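Local coordinates for protein probable transcriptional regulator (Rhodococcus jostii, PDB 3HIM) that probably binds regulatory DNA through an N-terminal helix-turn-helix and controls transcription as a regulator of the TetR family, at the interface of chains A and B. Numbering follows the deposited sequence. Chains: chain A/B, Probable transcriptional regulator.

The interface of chains A and B. Residues chain A 160-161, 164, 198; chain B 194, 197-198.
B:Leu194 pushes its forked end between two helices of chain A, a compact example of how TetR-family regulators pair through helices of the C-terminal domain. Helix 184-198 of chain B supplies the leucine; helix 158-175 of chain A receives it with a row of alanines whose small side chains probably allow the close approach. CD1 of B:Leu194 reaches the methyl CB of A:Ala164 at 3.8 Å and also lies against the backbone carbonyl of A:Ala160. The other branch, CD2 of B:Leu194, turns towards A:Met198, touching CG of that methionine at 3.8 Å and the CB of A:Ala161 at 4.0 Å. With CG opposite the carbonyl carbon (chi1 -66°), the fork of B:Leu194 is carried towards chain A, each methyl serving two neighbours. A:Met198 runs obliquely past it, the thioether SD also lying near CD2. Further out, the two-fold related methionines meet: the side chains of A:Met198 and B:Met198 lie alongside each other, pointing the same way, with their CG methylenes 3.7 Å apart. The two-fold repeats the whole set with chains exchanged, in a pairing that is likely the functional dimer. At the polar rim, B:Arg197 bends at chi2 (-88°), and its aliphatic CB, CG and CD skirt the end of helix 184-198 of chain A before the guanidinium turns to the backbone. NH1 of B:Arg197 donates a long, bent hydrogen bond of 3.3 Å to O of A:Met198. Replacing this arginine with an alanine would probably leave the A:Met198 carbonyl without its partner from chain B and without the CG and CD methylenes that skirt it. NH1 approaches that oxygen from above the carbonyl plane, 42° out of it.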
# COMPACT_ATOMS: atom_id res chain seq x y z
N ALA A 160 16.11 -4.83 -3.13
CA ALA A 160 15.14 -5.02 -2.06
C ALA A 160 14.94 -3.74 -1.25
O ALA A 160 13.80 -3.38 -0.91
CB ALA A 160 15.56 -6.16 -1.17
N ALA A 161 16.06 -3.07 -0.93
CA ALA A 161 16.03 -1.80 -0.19
C ALA A 161 15.33 -0.68 -0.97
O ALA A 161 14.52 0.05 -0.39
CB ALA A 161 17.44 -1.36 0.22
N ALA A 164 11.66 -1.40 -0.96
CA ALA A 164 11.06 -1.05 0.33
C ALA A 164 10.94 0.47 0.48
O ALA A 164 9.92 0.96 0.93
CB ALA A 164 11.84 -1.66 1.47
N MET A 198 18.39 0.91 6.83
CA MET A 198 18.11 -0.18 5.92
C MET A 198 19.36 -0.55 5.13
O MET A 198 19.68 -1.72 5.01
CB MET A 198 16.97 0.18 4.96
CG MET A 198 15.58 -0.14 5.48
SD MET A 198 14.39 0.12 4.13
CE MET A 198 13.58 1.57 4.76
N LEU B 194 15.60 -6.28 6.19
CA LEU B 194 15.42 -4.83 6.28
C LEU B 194 14.84 -4.39 7.63
O LEU B 194 15.27 -3.39 8.18
CB LEU B 194 14.60 -4.30 5.10
CG LEU B 194 15.29 -4.43 3.74
CD1 LEU B 194 14.25 -4.42 2.60
CD2 LEU B 194 16.35 -3.34 3.53
N ARG B 197 17.50 -4.49 10.21
CA ARG B 197 18.35 -3.33 10.01
C ARG B 197 17.71 -2.03 10.51
O ARG B 197 18.38 -1.19 11.12
CB ARG B 197 18.75 -3.18 8.53
CG ARG B 197 19.86 -4.10 8.10
CD ARG B 197 21.20 -3.43 8.34
NE ARG B 197 22.35 -4.19 7.83
CZ ARG B 197 22.98 -3.95 6.68
NH1 ARG B 197 22.57 -3.00 5.85
NH2 ARG B 197 24.03 -4.68 6.34
N MET B 198 16.41 -1.90 10.25
CA MET B 198 15.62 -0.77 10.68
C MET B 198 15.66 -0.61 12.20
O MET B 198 15.79 0.51 12.70
CB MET B 198 14.16 -0.94 10.22
CG MET B 198 13.90 -0.40 8.81
SD MET B 198 12.14 -0.53 8.40
CE MET B 198 12.18 -2.12 7.58